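Long-range contacts in exported protein (Bacteroides fragilis, PDB 3MSW), which is of unknown function but is probably exported and folds as a single-layer antiparallel beta-sheet, an architecture evolved from beta-hairpin repeats: residues 6-11 and 24-29; 40-45 and 55-60; 81-86 and 101-106. One frame throughout, in Å; residues are numbered along the deposited sequence. Where two conformers were deposited one is given.

Interaction 1 (6-11 and 24-29); sequences KQFIHN and IYAMND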
loop_
_atom_site.group_PDB
_atom_site.type_symbol
_atom_site.label_atom_id
_atom_site.label_comp_id
_atom_site.label_asym_id
_atom_site.label_seq_id
_atom_site.Cartn_x
_atom_site.Cartn_y
_atom_site.Cartn_z
ATOM N N LYS A 6 -4.280 6.096 19.369
ATOM C CA LYS A 6 -4.867 6.890 18.276
ATOM C C LYS A 6 -5.925 6.095 17.544
ATOM O O LYS A 6 -5.629 5.026 17.001
ATOM C CB LYS A 6 -3.798 7.377 17.284
ATOM C CG LYS A 6 -2.827 8.422 17.836
ATOM C CD LYS A 6 -1.721 8.681 16.828
ATOM C CE LYS A 6 -0.784 9.775 17.263
ATOM N NZ LYS A 6 0.278 10.011 16.251
ATOM N N GLN A 7 -7.160 6.607 17.523
ATOM C CA GLN A 7 -8.272 5.951 16.835
ATOM C C GLN A 7 -8.525 6.622 15.478
ATOM O O GLN A 7 -8.519 7.853 15.372
ATOM C CB GLN A 7 -9.548 5.987 17.697
ATOM C CG GLN A 7 -10.760 5.169 17.133
ATOM C CD GLN A 7 -12.088 5.541 17.775
ATOM O OE1 GLN A 7 -12.164 6.323 18.722
ATOM N NE2 GLN A 7 -13.166 4.981 17.277
ATOM N N PHE A 8 -8.782 5.789 14.462
ATOM C CA PHE A 8 -9.106 6.199 13.111
ATOM C C PHE A 8 -10.350 5.435 12.666
ATOM O O PHE A 8 -10.640 4.353 13.190
ATOM C CB PHE A 8 -7.933 5.913 12.145
ATOM C CG PHE A 8 -6.652 6.642 12.491
ATOM C CD1 PHE A 8 -6.486 7.987 12.164
ATOM C CD2 PHE A 8 -5.617 5.990 13.154
ATOM C CE1 PHE A 8 -5.310 8.668 12.506
ATOM C CE2 PHE A 8 -4.427 6.663 13.461
ATOM C CZ PHE A 8 -4.284 7.998 13.138
ATOM N N ILE A 9 -11.110 6.024 11.750
ATOM C CA ILE A 9 -12.293 5.391 11.130
ATOM C C ILE A 9 -12.149 5.642 9.635
ATOM O O ILE A 9 -11.566 6.658 9.244
ATOM C CB ILE A 9 -13.630 5.953 11.704
ATOM C CG1 ILE A 9 -13.834 5.545 13.169
ATOM C CG2 ILE A 9 -14.845 5.530 10.877
ATOM C CD1 ILE A 9 -15.042 6.241 13.817
ATOM N N HIS A 10 -12.696 4.749 8.793
ATOM C CA HIS A 10 -12.643 4.970 7.368
ATOM C C HIS A 10 -14.002 5.024 6.681
ATOM O O HIS A 10 -15.037 4.630 7.240
ATOM C CB HIS A 10 -11.660 4.005 6.669
ATOM C CG HIS A 10 -12.119 2.579 6.582
ATOM N ND1 HIS A 10 -11.452 1.574 7.253
ATOM C CD2 HIS A 10 -13.152 2.037 5.893
ATOM C CE1 HIS A 10 -12.081 0.443 6.949
ATOM N NE2 HIS A 10 -13.126 0.669 6.149
ATOM N N ASN A 11 -13.981 5.530 5.461
ATOM C CA ASN A 11 -15.157 5.601 4.608
ATOM C C ASN A 11 -14.774 5.153 3.207
ATOM O O ASN A 11 -13.957 5.811 2.550
ATOM C CB ASN A 11 -15.777 6.989 4.616
ATOM C CG ASN A 11 -17.093 7.028 3.881
ATOM O OD1 ASN A 11 -17.927 6.137 4.022
ATOM N ND2 ASN A 11 -17.265 8.010 3.010
ATOM N N ILE A 24 -9.485 7.972 5.317
ATOM C CA ILE A 24 -9.207 7.754 6.738
ATOM C C ILE A 24 -9.392 9.032 7.492
ATOM O O ILE A 24 -8.825 10.051 7.103
ATOM C CB ILE A 24 -7.777 7.174 6.967
ATOM C CG1 ILE A 24 -7.412 5.990 6.004
ATOM C CG2 ILE A 24 -7.485 6.882 8.468
ATOM C CD1 ILE A 24 -8.172 4.766 6.136
ATOM N N TYR A 25 -10.103 8.959 8.632
ATOM C CA TYR A 25 -10.376 10.117 9.507
ATOM C C TYR A 25 -9.989 9.858 10.921
ATOM O O TYR A 25 -9.998 8.718 11.362
ATOM C CB TYR A 25 -11.882 10.434 9.556
ATOM C CG TYR A 25 -12.521 10.717 8.213
ATOM C CD1 TYR A 25 -13.019 9.683 7.424
ATOM C CD2 TYR A 25 -12.672 12.021 7.753
ATOM C CE1 TYR A 25 -13.614 9.938 6.190
ATOM C CE2 TYR A 25 -13.289 12.292 6.532
ATOM C CZ TYR A 25 -13.764 11.246 5.758
ATOM O OH TYR A 25 -14.339 11.503 4.543
ATOM N N ALA A 26 -9.779 10.955 11.681
ATOM C CA ALA A 26 -9.582 10.913 13.119
ATOM C C ALA A 26 -10.443 12.025 13.681
ATOM O O ALA A 26 -10.661 13.041 12.998
ATOM C CB ALA A 26 -8.112 11.158 13.453
HETATM N N MSE A 27 -10.952 11.853 14.923
HETATM C CA MSE A 27 -11.720 12.888 15.607
HETATM C C MSE A 27 -10.715 13.751 16.384
HETATM O O MSE A 27 -10.048 13.223 17.280
HETATM C CB MSE A 27 -12.775 12.259 16.539
HETATM C CG MSE A 27 -12.360 10.913 17.138
HETATM SE SE MSE A 27 -13.905 9.932 17.729
HETATM C CE MSE A 27 -13.973 8.612 16.325
ATOM N N ASN A 28 -10.541 15.029 16.002
ATOM C CA ASN A 28 -9.578 15.888 16.709
ATOM C C ASN A 28 -10.196 16.988 17.570
ATOM O O ASN A 28 -9.463 17.704 18.254
ATOM C CB ASN A 28 -8.402 16.350 15.817
ATOM C CG ASN A 28 -7.636 15.212 15.158
ATOM O OD1 ASN A 28 -7.260 14.213 15.794
ATOM N ND2 ASN A 28 -7.372 15.343 13.862
ATOM N N ASP A 29 -11.547 17.086 17.579
ATOM C CA ASP A 29 -12.275 18.045 18.420
ATOM C C ASP A 29 -13.667 17.594 18.855
ATOM O O ASP A 29 -14.394 16.965 18.079
ATOM C CB ASP A 29 -12.296 19.477 17.856
ATOM C CG ASP A 29 -12.196 20.522 18.957
ATOM O OD1 ASP A 29 -11.344 20.351 19.869
ATOM O OD2 ASP A 29 -12.955 21.516 18.904
HETATM O O HOH W 1 -14.998 9.700 1.789
#
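Ile-9 and Tyr-25 form the backbone link of this contact, an antiparallel hydrogen-bonded pair. Ile-9 N donates to Tyr-25 O at 2.9 Å, and Tyr-25 N returns the bond to Ile-9 O at 2.8 Å. Tyr-25 O also takes a CA-H...O contact from Phe-8 CA at 3.2 Å, giving this carbonyl two donors from consecutive residues. His-10 and Ile-24 follow as a non-hydrogen-bonded pair, their CA atoms 4.5 Å apart. The short strand segments diverge, running at 139°, well short of strictly antiparallel.

Apolar packing is centred on the two branches of Ile-24. Its CG2 meets Phe-8 CB at 3.8 Å, the two side chains crossing obliquely. The other branch folds round (chi2 -65°) until CD1 lies 3.6 Å from His-10 CB, the atom through which the histidine makes this contact. Phe-8 continues the patch with CD1 at 3.8 Å from Ala-26 CB.

On the face bearing Ile-9 and Tyr-25, the tyrosine ring turns its edge to the partner strand: Ile-9 O lies in the ring plane, and CE1 comes 4.0 Å from Asn-11 CB. The methyl of selenomethionine Met-27 approaches Ile-9 CD1 and the Gln-7 amide, but this contact is doubtful because two conformers were modelled. A water accepts from Asn-11 ND2 and is linked weakly to Tyr-25 OH.

Strand 9-15 is outermost in the sheet, whereas strand 18-27 is paired on its other side with strand 35-46. There the backbone of Ile-24 bonds to Val-38 and Lys-39, its side chain touches Lys-39, and Tyr-25 packs on Leu-35.

Interaction 2 (40-45 and 55-60); sequences MYKYSY and STYAWN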
loop_
_atom_site.group_PDB
_atom_site.type_symbol
_atom_site.label_atom_id
_atom_site.label_comp_id
_atom_site.label_asym_id
_atom_site.label_seq_id
_atom_site.Cartn_x
_atom_site.Cartn_y
_atom_site.Cartn_z
HETATM N N MSE A 40 -5.964 9.267 2.334
HETATM C CA MSE A 40 -6.870 8.793 1.291
HETATM C C MSE A 40 -6.175 7.835 0.336
HETATM O O MSE A 40 -5.082 8.124 -0.162
HETATM C CB MSE A 40 -7.532 9.927 0.540
HETATM C CG MSE A 40 -8.569 9.406 -0.489
HETATM SE SE MSE A 40 -9.449 10.878 -1.136
HETATM C CE MSE A 40 -7.971 11.705 -2.163
ATOM N N TYR A 41 -6.830 6.697 0.068
ATOM C CA TYR A 41 -6.320 5.707 -0.873
ATOM C C TYR A 41 -7.235 5.670 -2.063
ATOM O O TYR A 41 -8.457 5.582 -1.900
ATOM C CB TYR A 41 -6.261 4.308 -0.250
ATOM C CG TYR A 41 -5.592 4.232 1.106
ATOM C CD1 TYR A 41 -4.329 4.777 1.314
ATOM C CD2 TYR A 41 -6.176 3.525 2.152
ATOM C CE1 TYR A 41 -3.685 4.668 2.547
ATOM C CE2 TYR A 41 -5.547 3.421 3.397
ATOM C CZ TYR A 41 -4.301 3.994 3.588
ATOM O OH TYR A 41 -3.674 3.900 4.805
ATOM N N LYS A 42 -6.641 5.725 -3.251
ATOM C CA LYS A 42 -7.352 5.631 -4.528
ATOM C C LYS A 42 -6.895 4.352 -5.217
ATOM O O LYS A 42 -5.695 4.117 -5.328
ATOM C CB LYS A 42 -7.057 6.851 -5.419
ATOM C CG LYS A 42 -7.558 8.183 -4.843
ATOM C CD LYS A 42 -9.067 8.347 -5.044
ATOM C CE LYS A 42 -9.548 9.698 -4.596
ATOM N NZ LYS A 42 -10.999 9.699 -4.289
ATOM N N TYR A 43 -7.838 3.514 -5.665
ATOM C CA TYR A 43 -7.493 2.246 -6.313
ATOM C C TYR A 43 -7.824 2.233 -7.792
ATOM O O TYR A 43 -8.922 2.606 -8.187
ATOM C CB TYR A 43 -8.193 1.079 -5.606
ATOM C CG TYR A 43 -7.932 1.052 -4.115
ATOM C CD1 TYR A 43 -8.683 1.835 -3.243
ATOM C CD2 TYR A 43 -7.001 0.171 -3.565
ATOM C CE1 TYR A 43 -8.459 1.808 -1.874
ATOM C CE2 TYR A 43 -6.793 0.110 -2.188
ATOM C CZ TYR A 43 -7.532 0.921 -1.346
ATOM O OH TYR A 43 -7.324 0.886 0.012
ATOM N N SER A 44 -6.839 1.855 -8.611
ATOM C CA SER A 44 -6.974 1.772 -10.057
ATOM C C SER A 44 -6.721 0.303 -10.468
ATOM O O SER A 44 -5.629 -0.242 -10.257
ATOM C CB SER A 44 -6.001 2.747 -10.713
ATOM O OG SER A 44 -5.826 2.427 -12.082
ATOM N N TYR A 45 -7.764 -0.351 -10.978
ATOM C CA TYR A 45 -7.740 -1.762 -11.365
ATOM C C TYR A 45 -7.550 -1.891 -12.849
ATOM O O TYR A 45 -8.003 -1.035 -13.616
ATOM C CB TYR A 45 -9.089 -2.430 -10.996
ATOM C CG TYR A 45 -9.367 -2.396 -9.516
ATOM C CD1 TYR A 45 -8.827 -3.356 -8.663
ATOM C CD2 TYR A 45 -10.162 -1.399 -8.960
ATOM C CE1 TYR A 45 -9.034 -3.299 -7.287
ATOM C CE2 TYR A 45 -10.378 -1.331 -7.586
ATOM C CZ TYR A 45 -9.778 -2.260 -6.749
ATOM O OH TYR A 45 -9.988 -2.204 -5.395
ATOM N N SER A 55 -2.867 4.405 -4.856
ATOM C CA SER A 55 -2.172 5.663 -4.627
ATOM C C SER A 55 -2.614 6.183 -3.270
ATOM O O SER A 55 -3.812 6.238 -2.991
ATOM C CB SER A 55 -2.510 6.659 -5.735
ATOM O OG SER A 55 -2.029 6.153 -6.970
ATOM N N THR A 56 -1.651 6.602 -2.432
ATOM C CA THR A 56 -1.909 7.105 -1.087
ATOM C C THR A 56 -1.637 8.613 -1.002
ATOM O O THR A 56 -0.605 9.098 -1.483
ATOM C CB THR A 56 -1.009 6.309 -0.103
ATOM O OG1 THR A 56 -1.317 4.919 -0.203
ATOM C CG2 THR A 56 -1.145 6.753 1.307
ATOM N N TYR A 57 -2.544 9.340 -0.336
ATOM C CA TYR A 57 -2.467 10.788 -0.158
ATOM C C TYR A 57 -2.564 11.088 1.309
ATOM O O TYR A 57 -3.286 10.407 2.042
ATOM C CB TYR A 57 -3.581 11.537 -0.944
ATOM C CG TYR A 57 -3.538 11.227 -2.424
ATOM C CD1 TYR A 57 -2.756 11.984 -3.290
ATOM C CD2 TYR A 57 -4.206 10.118 -2.945
ATOM C CE1 TYR A 57 -2.616 11.634 -4.631
ATOM C CE2 TYR A 57 -4.107 9.785 -4.297
ATOM C CZ TYR A 57 -3.305 10.542 -5.133
ATOM O OH TYR A 57 -3.180 10.204 -6.455
ATOM N N ALA A 58 -1.807 12.100 1.745
ATOM C CA ALA A 58 -1.814 12.516 3.134
ATOM C C ALA A 58 -2.411 13.928 3.172
ATOM O O ALA A 58 -2.170 14.734 2.259
ATOM C CB ALA A 58 -0.388 12.524 3.676
ATOM N N TRP A 59 -3.198 14.226 4.217
ATOM C CA TRP A 59 -3.781 15.556 4.385
ATOM C C TRP A 59 -2.714 16.534 4.823
ATOM O O TRP A 59 -2.075 16.337 5.869
ATOM C CB TRP A 59 -4.941 15.563 5.389
ATOM C CG TRP A 59 -5.711 16.859 5.380
ATOM C CD1 TRP A 59 -5.695 17.831 6.341
ATOM C CD2 TRP A 59 -6.583 17.336 4.339
ATOM N NE1 TRP A 59 -6.521 18.873 5.975
ATOM C CE2 TRP A 59 -7.093 18.586 4.759
ATOM C CE3 TRP A 59 -7.003 16.813 3.100
ATOM C CZ2 TRP A 59 -8.012 19.318 3.991
ATOM C CZ3 TRP A 59 -7.888 17.557 2.327
ATOM C CH2 TRP A 59 -8.367 18.802 2.768
ATOM N N ASN A 60 -2.508 17.591 4.015
ATOM C CA ASN A 60 -1.534 18.627 4.345
ATOM C C ASN A 60 -2.286 19.677 5.186
ATOM O O ASN A 60 -3.136 20.382 4.655
ATOM C CB ASN A 60 -0.910 19.254 3.076
ATOM C CG ASN A 60 0.131 20.314 3.372
ATOM O OD1 ASN A 60 -0.049 21.180 4.214
ATOM N ND2 ASN A 60 1.246 20.273 2.692
HETATM O O HOH W 2 -4.241 4.571 -8.108
#
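Met-40 pairs with Tyr-57 and Lys-42 with Ser-55 through reciprocal backbone hydrogen bonds, the shortest being Tyr-57 N to Met-40 O at 2.8 Å, while between them Tyr-41 and Thr-56 are a non-hydrogen-bonded pair on segments running at 159°. Those two side chains lie side by side and point the same way. Thr-56 CB lies at the edge of the phenol ring, near its plane; OG1, displaced from that plane, is 3.4 Å from Tyr-41 CD1, and CG2 is 3.5 Å from Tyr-41 CE1. Lys-54 adds a cation-pi contact to the same ring. This is the hairpin of strands 35-46 and 51-60, one of the antiparallel units that make up the single-layer sheet, and its other face carries Met-40, Lys-42, Ser-55 and Tyr-57. Selenomethionine Met-40 bends at its last torsion (chi3 69°), where CE comes 4.2 Å from Tyr-57 CD2. At the edge of the same tyrosine ring lies Met-40 O, 3.5 Å from Tyr-57 CD2. Ser-55 OG is hydrogen-bonded to Arg-71 NH2 and, at 2.9 Å, to a water that donates in turn to Lys-42 O.

Interaction 3 (81-86 and 101-106); sequences TSVEYS and YIYITD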
loop_
_atom_site.group_PDB
_atom_site.type_symbol
_atom_site.label_atom_id
_atom_site.label_comp_id
_atom_site.label_asym_id
_atom_site.label_seq_id
_atom_site.Cartn_x
_atom_site.Cartn_y
_atom_site.Cartn_z
ATOM N N THR A 81 2.551 -13.253 -6.962
ATOM C CA THR A 81 2.072 -11.893 -6.761
ATOM C C THR A 81 3.313 -11.065 -6.435
ATOM O O THR A 81 4.080 -11.402 -5.521
ATOM C CB THR A 81 1.033 -11.780 -5.611
ATOM O OG1 THR A 81 -0.074 -12.617 -5.889
ATOM C CG2 THR A 81 0.504 -10.336 -5.427
ATOM N N SER A 82 3.488 -9.970 -7.161
ATOM C CA SER A 82 4.602 -9.049 -6.958
ATOM C C SER A 82 4.001 -7.690 -6.518
ATOM O O SER A 82 3.058 -7.215 -7.154
ATOM C CB SER A 82 5.360 -8.911 -8.272
ATOM O OG SER A 82 6.593 -8.230 -8.136
ATOM N N VAL A 83 4.522 -7.091 -5.423
ATOM C CA VAL A 83 4.052 -5.819 -4.826
ATOM C C VAL A 83 5.233 -4.834 -4.779
ATOM O O VAL A 83 6.256 -5.141 -4.166
ATOM C CB VAL A 83 3.448 -6.050 -3.393
ATOM C CG1 VAL A 83 2.933 -4.759 -2.780
ATOM C CG2 VAL A 83 2.349 -7.109 -3.394
ATOM N N GLU A 84 5.110 -3.682 -5.448
ATOM C CA GLU A 84 6.165 -2.676 -5.400
ATOM C C GLU A 84 5.613 -1.453 -4.726
ATOM O O GLU A 84 4.609 -0.881 -5.186
ATOM C CB GLU A 84 6.696 -2.301 -6.796
ATOM C CG GLU A 84 7.566 -3.389 -7.414
ATOM C CD GLU A 84 8.123 -3.086 -8.791
ATOM O OE1 GLU A 84 7.953 -1.944 -9.276
ATOM O OE2 GLU A 84 8.698 -4.012 -9.403
ATOM N N TYR A 85 6.320 -1.012 -3.678
ATOM C CA TYR A 85 5.963 0.166 -2.906
ATOM C C TYR A 85 6.948 1.284 -3.221
ATOM O O TYR A 85 8.151 1.101 -3.068
ATOM C CB TYR A 85 6.016 -0.191 -1.411
ATOM C CG TYR A 85 5.790 0.984 -0.492
ATOM C CD1 TYR A 85 4.524 1.549 -0.347
ATOM C CD2 TYR A 85 6.830 1.503 0.272
ATOM C CE1 TYR A 85 4.300 2.598 0.538
ATOM C CE2 TYR A 85 6.627 2.591 1.120
ATOM C CZ TYR A 85 5.355 3.116 1.269
ATOM O OH TYR A 85 5.145 4.177 2.111
ATOM N N SER A 86 6.436 2.439 -3.665
ATOM C CA SER A 86 7.250 3.604 -4.011
ATOM C C SER A 86 6.832 4.809 -3.171
ATOM O O SER A 86 5.654 4.966 -2.860
ATOM C CB SER A 86 7.098 3.944 -5.490
ATOM O OG SER A 86 7.650 2.933 -6.319
ATOM N N TYR A 101 7.749 -6.843 -2.505
ATOM C CA TYR A 101 7.355 -8.116 -1.906
ATOM C C TYR A 101 6.909 -9.079 -2.957
ATOM O O TYR A 101 6.189 -8.678 -3.881
ATOM C CB TYR A 101 6.234 -7.960 -0.855
ATOM C CG TYR A 101 6.535 -6.859 0.124
ATOM C CD1 TYR A 101 7.371 -7.079 1.215
ATOM C CD2 TYR A 101 6.003 -5.586 -0.046
ATOM C CE1 TYR A 101 7.732 -6.037 2.072
ATOM C CE2 TYR A 101 6.357 -4.539 0.799
ATOM C CZ TYR A 101 7.204 -4.773 1.867
ATOM O OH TYR A 101 7.514 -3.762 2.731
ATOM N N ILE A 102 7.328 -10.354 -2.811
ATOM C CA ILE A 102 6.919 -11.423 -3.727
ATOM C C ILE A 102 6.268 -12.546 -2.908
ATOM O O ILE A 102 6.853 -13.011 -1.921
ATOM C CB ILE A 102 8.053 -11.972 -4.658
ATOM C CG1 ILE A 102 8.666 -10.868 -5.553
ATOM C CG2 ILE A 102 7.530 -13.135 -5.519
ATOM C CD1 ILE A 102 9.936 -11.327 -6.328
ATOM N N TYR A 103 5.061 -12.984 -3.334
ATOM C CA TYR A 103 4.339 -14.081 -2.675
ATOM C C TYR A 103 4.092 -15.161 -3.711
ATOM O O TYR A 103 3.466 -14.909 -4.737
ATOM C CB TYR A 103 3.007 -13.607 -2.069
ATOM C CG TYR A 103 3.158 -12.393 -1.183
ATOM C CD1 TYR A 103 3.479 -12.525 0.169
ATOM C CD2 TYR A 103 2.978 -11.108 -1.692
ATOM C CE1 TYR A 103 3.636 -11.399 0.985
ATOM C CE2 TYR A 103 3.134 -9.983 -0.888
ATOM C CZ TYR A 103 3.481 -10.134 0.444
ATOM O OH TYR A 103 3.596 -9.014 1.224
ATOM N N ILE A 104 4.609 -16.359 -3.450
ATOM C CA ILE A 104 4.435 -17.499 -4.323
ATOM C C ILE A 104 3.514 -18.499 -3.643
ATOM O O ILE A 104 3.803 -18.935 -2.529
ATOM C CB ILE A 104 5.813 -18.120 -4.734
ATOM C CG1 ILE A 104 6.655 -17.059 -5.503
ATOM C CG2 ILE A 104 5.622 -19.411 -5.575
ATOM C CD1 ILE A 104 8.108 -17.378 -5.609
ATOM N N THR A 105 2.418 -18.887 -4.329
ATOM C CA THR A 105 1.529 -19.931 -3.806
ATOM C C THR A 105 1.600 -21.159 -4.707
ATOM O O THR A 105 2.202 -21.109 -5.785
ATOM C CB THR A 105 0.059 -19.459 -3.725
ATOM O OG1 THR A 105 -0.489 -19.397 -5.044
ATOM C CG2 THR A 105 -0.123 -18.138 -2.960
ATOM N N ASP A 106 0.966 -22.257 -4.283
ATOM C CA ASP A 106 0.816 -23.429 -5.143
ATOM C C ASP A 106 -0.531 -23.235 -5.877
ATOM O O ASP A 106 -1.160 -22.180 -5.746
ATOM C CB ASP A 106 0.897 -24.761 -4.353
ATOM C CG ASP A 106 -0.172 -25.019 -3.301
ATOM O OD1 ASP A 106 -1.202 -24.323 -3.315
ATOM O OD2 ASP A 106 0.002 -25.962 -2.501
HETATM O O HOH W 3 0.644 -15.122 -5.023
#
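Val-83 sets CG1 anti to its backbone N (chi1 -179°) and CG2 beside that N, so its two methyls diverge toward two tyrosines of the partner strand. Tyr-103 holds CG anti to its own carbonyl carbon (chi1 -51°), as does Tyr-101. The closer approach is diagonal: Val-83 CG2 lies in the plane of the Tyr-103 ring, at its edge, 3.9 Å from CE2. Directly across, Val-83 CG1 is 4.2 Å from Tyr-101 CD2. The valine thus touches two phenol rings on one face of the sheet, meeting that of Tyr-103 at its edge. The hydroxyl of Tyr-101 is hydrogen-bonded to Lys-99 NZ.

The backbones beneath run nearly antiparallel, at 167°. Val-83 exchanges two hydrogen bonds with Tyr-101, and Thr-81 two with Tyr-103, as in the bond from Val-83 N to Tyr-101 O at 2.8 Å. Between these pairs Ser-82 and Ile-102 are non-hydrogen-bonded, and Ile-102 CA directs a CA-H...O contact of 3.4 Å at Thr-81 O. A second such contact runs the other way, from Ser-82 CA to Tyr-101 O at 3.5 Å.

A water extends the ladder beside Thr-81. It lies 2.7 Å from Thr-81 OG1 and donates to Tyr-103 O at 2.8 Å; since Thr-81 N also binds Tyr-103 O, that carbonyl is gripped twice.

The hairpin of strands 80-89 and 94-105 is flanked on both sides within the sheet. Strand 65-77 adjoins segment 81-86, with Thr-81 on Ile-74 and Val-83 on Thr-72; strand 111-120 adjoins the other, with Tyr-101 touching Ala-116 and Tyr-103 touching Gln-114.

In the fold
From the N terminus, the three contacts open and close in series, none nesting in or crossing another, and each closes a loop of its own hairpin. Interaction 1 ties the outermost strand 9-15 to 18-27, interaction 2 joins 35-46 to 51-60, and interaction 3 joins 80-89 to 94-105. Interactions 1 and 2 touch where neighbouring strands 18-27 and 35-46 meet, through Ile-24 CD1 and Tyr-41 CE2 at 4.0 Å. Strand 65-77 separates interaction 2 from interaction 3, whose centres are about 20 Å apart on opposite sides of the chain's centre. Strand order follows the sequence throughout, and the three closures are local steps in one continuous antiparallel meander.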